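Local coordinates for protein D-threo-3-hydroxyaspartate dehydratase (PDB 3WQC) that uses pyridoxal 5'-phosphate and a divalent metal ion to deaminate D-threo-3-hydroxyaspartate to oxaloacetate and ammonium, at residues E193-L198 / R256-C261; M174-V179 / E211-A216. All coordinates share one frame; numbering follows the deposited sequence.

How the contacts relate
One long helix, 192-215, serves both contacts, which makes the pair a worked example of how a barrel helix is held at its two ends. Contact 1 uses its first turns and contact 2 its last. Their centres lie about 31 Å apart, and the nearest atoms about 14 Å apart. Along the chain the segments alternate: strand 175-180 comes first, then the start and the end of the helix, then the end of helix 253-258. Contact 2 packs the helix on a strand of the parallel barrel sheet, whereas contact 1 ties it to the chain that follows the last barrel strand, 242-243. Thus a strand grips one end and a later helix terminus the other.

Contact 1 (E193-L198 / R256-C261); sequences EALQAL and RNIGVC
L195 makes the whole contact across to I258 and V260, and it is apolar. The leucine points from helix 192-215 at the end of helix 253-258, and its CD1 meets two side chains: it lies 3.8 Å from I258 CG2 and 3.9 Å from V260 CG1. L195 CD2 adds a looser touch, 4.0 Å from I258 CG2. The leucine side chain runs nearly perpendicular to that of I258, which offers its branch methyl rather than its long arm. At chi1 -75° CG1 of I258 lies beside the backbone N and CG2 opposite that N, and it is CG2 that meets the leucine. P229 of helix 228-233 touches both L195 and I258, while L232 of that helix packs on V260, and together they extend the small apolar cluster.

Within 256-261 a side-chain hydrogen bond joins neighbours. R256 NH1 donates to N257 OD1 at 2.8 Å, with the acceptor in the guanidinium plane and the donor nearly in line with the amide C=O (169°). Both side chains are also bonded to the segment around Q302 and Q304, which holds the amide and the guanidinium in place.

The backbone supplies the last element. G259, at phi 108°, ends the helix as the C-prime residue of a Schellman motif, with V260 N bonded to M255 O and G259 N to R256 O. The turn at G259 lets I258, before it, and V260, after it, both touch L195, a Schellman helix end docked on a neighbouring helix.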
ATOM      1  N   GLU B 193      20.962 -21.053  12.821  1.00 28.10           N
ATOM      2  CA  GLU B 193      20.613 -22.489  13.194  1.00 26.36           C
ATOM      3  C   GLU B 193      19.131 -22.754  12.951  1.00 26.29           C
ATOM      4  O   GLU B 193      18.801 -23.777  12.277  1.00 26.01           O
ATOM      5  CB  GLU B 193      20.942 -22.732  14.681  1.00 33.28           C
ATOM      6  CG  GLU B 193      22.392 -22.742  14.879  1.00 50.29           C
ATOM      7  CD  GLU B 193      22.852 -21.370  15.476  1.00 50.28           C
ATOM      8  OE1 GLU B 193      22.020 -20.259  15.393  1.00128.16           O
ATOM      9  OE2 GLU B 193      24.050 -21.370  16.044  1.00115.81           O
ATOM     10  N   ALA B 194      18.221 -21.818  13.357  1.00 22.36           N
ATOM     11  CA  ALA B 194      16.783 -22.042  13.201  1.00 22.90           C
ATOM     12  C   ALA B 194      16.409 -22.003  11.735  1.00 23.78           C
ATOM     13  O   ALA B 194      15.528 -22.765  11.314  1.00 21.72           O
ATOM     14  CB  ALA B 194      16.022 -21.009  13.985  1.00 25.02           C
ATOM     15  N   LEU B 195      17.054 -21.105  10.960  1.00 20.39           N
ATOM     16  CA  LEU B 195      16.717 -21.016   9.513  1.00 19.96           C
ATOM     17  C   LEU B 195      17.156 -22.303   8.797  1.00 19.40           C
ATOM     18  O   LEU B 195      16.499 -22.775   7.883  1.00 20.46           O
ATOM     19  CB  LEU B 195      17.410 -19.800   8.875  1.00 20.61           C
ATOM     20  CG  LEU B 195      16.796 -18.447   9.241  1.00 19.73           C
ATOM     21  CD1 LEU B 195      17.800 -17.351   8.858  1.00 22.81           C
ATOM     22  CD2 LEU B 195      15.483 -18.238   8.509  1.00 21.81           C
ATOM     23  N   GLN B 196      18.357 -22.820   9.127  1.00 21.15           N
ATOM     24  CA  GLN B 196      18.857 -24.009   8.464  1.00 23.41           C
ATOM     25  C   GLN B 196      17.915 -25.191   8.781  1.00 20.58           C
ATOM     26  O   GLN B 196      17.603 -26.002   7.898  1.00 20.01           O
ATOM     27  CB  GLN B 196      20.313 -24.318   8.923  1.00 22.75           C
ATOM     28  CG  GLN B 196      20.932 -25.586   8.271  1.00 29.38           C
ATOM     29  CD  GLN B 196      22.365 -25.855   8.755  1.00 49.43           C
ATOM     30  OE1 GLN B 196      23.235 -25.014   8.661  1.00 53.54           O
ATOM     31  NE2 GLN B 196      22.580 -27.016   9.280  1.00 56.99           N
ATOM     32  N   ALA B 197      17.452 -25.277  10.023  1.00 21.29           N
ATOM     33  CA  ALA B 197      16.550 -26.390  10.449  1.00 21.37           C
ATOM     34  C   ALA B 197      15.222 -26.253   9.722  1.00 17.83           C
ATOM     35  O   ALA B 197      14.687 -27.280   9.243  1.00 20.13           O
ATOM     36  CB  ALA B 197      16.327 -26.376  11.989  1.00 22.85           C
ATOM     37  N   LEU B 198      14.681 -25.037   9.593  1.00 19.01           N
ATOM     38  CA  LEU B 198      13.369 -24.864   8.913  1.00 18.56           C
ATOM     39  C   LEU B 198      13.555 -25.192   7.433  1.00 19.07           C
ATOM     40  O   LEU B 198      12.666 -25.812   6.867  1.00 18.97           O
ATOM     41  CB  LEU B 198      12.813 -23.444   9.172  1.00 17.39           C
ATOM     42  CG  LEU B 198      11.486 -23.201   8.374  1.00 16.49           C
ATOM     43  CD1 LEU B 198      10.355 -24.128   8.826  1.00 19.84           C
ATOM     44  CD2 LEU B 198      11.167 -21.736   8.564  1.00 22.13           C
ATOM     45  N   ARG B 256      17.117  -8.027   6.649  1.00 16.92           N
ATOM     46  CA  ARG B 256      18.318  -7.662   7.435  1.00 17.00           C
ATOM     47  C   ARG B 256      18.141  -8.200   8.870  1.00 15.08           C
ATOM     48  O   ARG B 256      19.078  -8.839   9.445  1.00 21.48           O
ATOM     49  CB  ARG B 256      18.467  -6.133   7.463  1.00 18.92           C
ATOM     50  CG  ARG B 256      19.709  -5.697   8.232  1.00 21.56           C
ATOM     51  CD  ARG B 256      19.341  -5.447   9.708  1.00 21.25           C
ATOM     52  NE  ARG B 256      20.406  -4.746  10.426  1.00 25.62           N
ATOM     53  CZ  ARG B 256      20.358  -4.450  11.735  1.00 24.94           C
ATOM     54  NH1 ARG B 256      19.291  -4.780  12.498  1.00 28.67           N
ATOM     55  NH2 ARG B 256      21.388  -3.791  12.285  1.00 35.92           N
ATOM     56  N   ASN B 257      16.960  -8.015   9.493  1.00 17.24           N
ATOM     57  CA  ASN B 257      16.730  -8.474  10.830  1.00 18.79           C
ATOM     58  C   ASN B 257      16.669 -10.018  10.950  1.00 20.78           C
ATOM     59  O   ASN B 257      17.068 -10.583  12.002  1.00 22.89           O
ATOM     60  CB  ASN B 257      15.485  -7.896  11.410  1.00 18.62           C
ATOM     61  CG  ASN B 257      15.674  -6.460  11.866  1.00 19.47           C
ATOM     62  OD1 ASN B 257      16.819  -6.054  12.169  1.00 21.97           O
ATOM     63  ND2 ASN B 257      14.560  -5.731  12.057  1.00 18.68           N
ATOM     64  N   ILE B 258      16.193 -10.690   9.893  1.00 17.75           N
ATOM     65  CA  ILE B 258      16.180 -12.157   9.889  1.00 17.52           C
ATOM     66  C   ILE B 258      17.636 -12.635   9.864  1.00 19.93           C
ATOM     67  O   ILE B 258      17.934 -13.728  10.426  1.00 22.83           O
ATOM     68  CB  ILE B 258      15.379 -12.703   8.648  1.00 17.92           C
ATOM     69  CG1 ILE B 258      13.903 -12.487   8.964  1.00 18.67           C
ATOM     70  CG2 ILE B 258      15.627 -14.246   8.450  1.00 21.11           C
ATOM     71  CD1 ILE B 258      13.058 -12.560   7.665  1.00 18.92           C
ATOM     72  N   GLY B 259      18.522 -11.861   9.230  1.00 21.27           N
ATOM     73  CA  GLY B 259      19.971 -12.111   9.260  1.00 23.63           C
ATOM     74  C   GLY B 259      20.530 -12.614   7.969  1.00 21.54           C
ATOM     75  O   GLY B 259      21.659 -13.109   7.963  1.00 30.99           O
ATOM     76  N   VAL B 260      19.761 -12.530   6.885  1.00 19.54           N
ATOM     77  CA  VAL B 260      20.186 -13.085   5.593  1.00 19.80           C
ATOM     78  C   VAL B 260      20.755 -11.998   4.682  1.00 19.33           C
ATOM     79  O   VAL B 260      21.240 -12.316   3.571  1.00 23.95           O
ATOM     80  CB  VAL B 260      19.079 -13.893   4.927  1.00 21.61           C
ATOM     81  CG1 VAL B 260      18.708 -15.113   5.856  1.00 26.81           C
ATOM     82  CG2 VAL B 260      17.865 -13.011   4.618  1.00 25.00           C
ATOM     83  N   CYS B 261      20.805 -10.725   5.148  1.00 20.89           N
ATOM     84  CA  CYS B 261      21.518  -9.724   4.363  1.00 21.68           C
ATOM     85  C   CYS B 261      21.920  -8.639   5.390  1.00 21.70           C
ATOM     86  O   CYS B 261      21.485  -8.638   6.557  1.00 23.48           O
ATOM     87  CB  CYS B 261      20.620  -9.092   3.259  1.00 20.92           C
ATOM     88  SG  CYS B 261      19.261  -8.112   3.871  1.00 22.16           S
TER

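Contact 2 (M174-V179 / E211-A216); sequences MRLGGV and EALRAA
With CG anti to the carbonyl carbon (chi1 -73°), the side chain of L213 reaches from helix 192-215 toward strand 175-180. V179 has the same chi1, which sets CG1 anti to its own carbonyl carbon. The two side chains run antiparallel alongside one another, and V179 CG1 comes to 3.6 Å from L213 CD1. The other leucine methyl serves a different neighbour: L213 CD2 stands 4.4 Å from L176 CD2, a looser approach. One leucine is therefore shared by two strand residues, L176 and V179, separated by G177 and G178. The phi of 163° at G178 suits glycine, which has no side chain to strike the preceding carbonyl oxygen.

L218 and C220, in the connection to strand 222-225, also pack on L213, and C220 reaches V179 as well. On the sheet side, I143 touches L176 and I145 touches V179, both from the adjoining strand 140-146. This is the strand-helix packing of a beta-alpha-beta unit in the TIM-barrel domain. While R214 NH2 bonds C220 O in the loop beyond, no hydrogen bond crosses between the segments: all three touching residues are buried and aliphatic, so the attachment here is hydrophobic and van der Waals, through methyl contacts, one close and one loose.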
ATOM      1  N   MET B 174      -5.874 -34.393 -16.329  1.00 11.95           N
ATOM      2  CA  MET B 174      -4.953 -33.255 -16.190  1.00 11.81           C
ATOM      3  C   MET B 174      -3.529 -33.728 -15.978  1.00 12.32           C
ATOM      4  O   MET B 174      -3.269 -34.950 -15.783  1.00 14.97           O
ATOM      5  CB  MET B 174      -5.380 -32.423 -14.966  1.00 11.96           C
ATOM      6  CG  MET B 174      -6.883 -31.984 -14.989  1.00 13.38           C
ATOM      7  SD  MET B 174      -7.277 -30.942 -16.489  1.00 14.26           S
ATOM      8  CE  MET B 174      -8.273 -32.063 -17.521  1.00 14.71           C
ATOM      9  N   ARG B 175      -2.564 -32.797 -16.057  1.00 12.85           N
ATOM     10  CA  ARG B 175      -1.160 -33.166 -15.903  1.00 13.50           C
ATOM     11  C   ARG B 175      -0.789 -32.837 -14.471  1.00 13.20           C
ATOM     12  O   ARG B 175      -0.658 -31.628 -14.118  1.00 12.89           O
ATOM     13  CB  ARG B 175      -0.274 -32.343 -16.876  1.00 15.07           C
ATOM     14  CG  ARG B 175       1.245 -32.521 -16.648  1.00 21.96           C
ATOM     15  CD  ARG B 175       2.110 -31.753 -17.697  1.00 30.31           C
ATOM     16  NE  ARG B 175       1.903 -32.306 -19.010  1.00 41.07           N
ATOM     17  CZ  ARG B 175       2.772 -32.195 -19.991  1.00 73.35           C
ATOM     18  NH1 ARG B 175       2.530 -32.778 -21.143  1.00 64.56           N
ATOM     19  NH2 ARG B 175       3.865 -31.469 -19.818  1.00118.41           N
ATOM     20  N   LEU B 176      -0.611 -33.832 -13.609  1.00 12.49           N
ATOM     21  CA  LEU B 176      -0.171 -33.604 -12.235  1.00 11.17           C
ATOM     22  C   LEU B 176       1.348 -33.389 -12.337  1.00 12.41           C
ATOM     23  O   LEU B 176       2.160 -34.305 -12.625  1.00 13.74           O
ATOM     24  CB  LEU B 176      -0.482 -34.854 -11.409  1.00 13.03           C
ATOM     25  CG  LEU B 176       0.023 -34.817  -9.996  1.00 14.81           C
ATOM     26  CD1 LEU B 176      -0.285 -33.680  -9.164  1.00 20.99           C
ATOM     27  CD2 LEU B 176      -0.297 -36.104  -9.179  1.00 15.15           C
ATOM     28  N   GLY B 177       1.787 -32.142 -12.199  1.00 11.79           N
ATOM     29  CA  GLY B 177       3.114 -31.765 -12.611  1.00 12.03           C
ATOM     30  C   GLY B 177       4.119 -31.705 -11.485  1.00 11.05           C
ATOM     31  O   GLY B 177       5.348 -31.584 -11.729  1.00 13.78           O
ATOM     32  N   GLY B 178       3.669 -31.746 -10.213  1.00 11.85           N
ATOM     33  CA  GLY B 178       4.631 -31.552  -9.147  1.00 13.42           C
ATOM     34  C   GLY B 178       3.938 -31.208  -7.851  1.00 10.96           C
ATOM     35  O   GLY B 178       2.707 -31.155  -7.748  1.00 11.33           O
ATOM     36  N   VAL B 179       4.792 -30.932  -6.834  1.00 10.01           N
ATOM     37  CA  VAL B 179       4.363 -30.417  -5.536  1.00 11.40           C
ATOM     38  C   VAL B 179       5.179 -29.172  -5.237  1.00 10.01           C
ATOM     39  O   VAL B 179       6.334 -29.018  -5.705  1.00 11.39           O
ATOM     40  CB  VAL B 179       4.573 -31.421  -4.360  1.00 10.94           C
ATOM     41  CG1 VAL B 179       3.512 -32.522  -4.493  1.00 11.53           C
ATOM     42  CG2 VAL B 179       5.989 -32.063  -4.360  1.00 12.63           C
ATOM     43  N   GLU B 211       7.265 -38.113  -2.696  1.00 11.84           N
ATOM     44  CA  GLU B 211       7.528 -39.576  -2.629  1.00 12.27           C
ATOM     45  C   GLU B 211       6.254 -40.385  -2.364  1.00 12.84           C
ATOM     46  O   GLU B 211       6.103 -41.531  -2.839  1.00 12.38           O
ATOM     47  CB  GLU B 211       8.577 -39.889  -1.586  1.00 13.32           C
ATOM     48  CG  GLU B 211       9.917 -39.400  -2.084  1.00 15.60           C
ATOM     49  CD  GLU B 211      11.022 -39.535  -1.044  1.00 22.43           C
ATOM     50  OE1 GLU B 211      12.232 -39.309  -1.357  1.00 22.98           O
ATOM     51  OE2 GLU B 211      10.742 -39.881   0.128  1.00 32.99           O
ATOM     52  N   ALA B 212       5.320 -39.810  -1.603  1.00 11.20           N
ATOM     53  CA  ALA B 212       4.010 -40.496  -1.335  1.00 11.98           C
ATOM     54  C   ALA B 212       3.219 -40.580  -2.661  1.00 12.21           C
ATOM     55  O   ALA B 212       2.669 -41.637  -2.987  1.00 11.89           O
ATOM     56  CB  ALA B 212       3.234 -39.755  -0.253  1.00 13.39           C
ATOM     57  N   LEU B 213       3.138 -39.462  -3.419  1.00 11.52           N
ATOM     58  CA  LEU B 213       2.412 -39.518  -4.688  1.00 11.39           C
ATOM     59  C   LEU B 213       3.045 -40.595  -5.610  1.00 10.60           C
ATOM     60  O   LEU B 213       2.342 -41.377  -6.241  1.00 11.80           O
ATOM     61  CB  LEU B 213       2.492 -38.134  -5.370  1.00 11.37           C
ATOM     62  CG  LEU B 213       1.613 -37.064  -4.686  1.00 10.58           C
ATOM     63  CD1 LEU B 213       2.110 -35.698  -5.256  1.00 12.96           C
ATOM     64  CD2 LEU B 213       0.117 -37.282  -5.007  1.00 11.85           C
ATOM     65  N   ARG B 214       4.388 -40.547  -5.718  1.00 10.98           N
ATOM     66  CA  ARG B 214       5.047 -41.491  -6.669  1.00 11.85           C
ATOM     67  C   ARG B 214       4.899 -42.944  -6.161  1.00 10.92           C
ATOM     68  O   ARG B 214       4.750 -43.859  -6.964  1.00 13.53           O
ATOM     69  CB  ARG B 214       6.545 -41.139  -6.719  1.00 13.37           C
ATOM     70  CG  ARG B 214       6.750 -39.748  -7.401  1.00 14.47           C
ATOM     71  CD  ARG B 214       8.350 -39.500  -7.292  1.00 22.16           C
ATOM     72  NE  ARG B 214       8.716 -38.239  -7.608  1.00 25.43           N
ATOM     73  CZ  ARG B 214       9.577 -37.518  -6.968  1.00 18.75           C
ATOM     74  NH1 ARG B 214      10.381 -37.986  -5.944  1.00 17.88           N
ATOM     75  NH2 ARG B 214       9.686 -36.313  -7.382  1.00 21.58           N
ATOM     76  N   ALA B 215       4.860 -43.141  -4.830  1.00 11.75           N
ATOM     77  CA  ALA B 215       4.657 -44.517  -4.273  1.00 11.89           C
ATOM     78  C   ALA B 215       3.244 -45.049  -4.676  1.00 13.67           C
ATOM     79  O   ALA B 215       3.082 -46.257  -4.826  1.00 16.61           O
ATOM     80  CB  ALA B 215       4.835 -44.512  -2.747  1.00 15.81           C
ATOM     81  N   ALA B 216       2.283 -44.170  -4.919  1.00 13.53           N
ATOM     82  CA  ALA B 216       0.925 -44.513  -5.383  1.00 14.85           C
ATOM     83  C   ALA B 216       0.843 -44.610  -6.886  1.00 14.68           C
ATOM     84  O   ALA B 216      -0.270 -44.717  -7.452  1.00 17.77           O
ATOM     85  CB  ALA B 216      -0.097 -43.478  -4.800  1.00 18.05           C
TER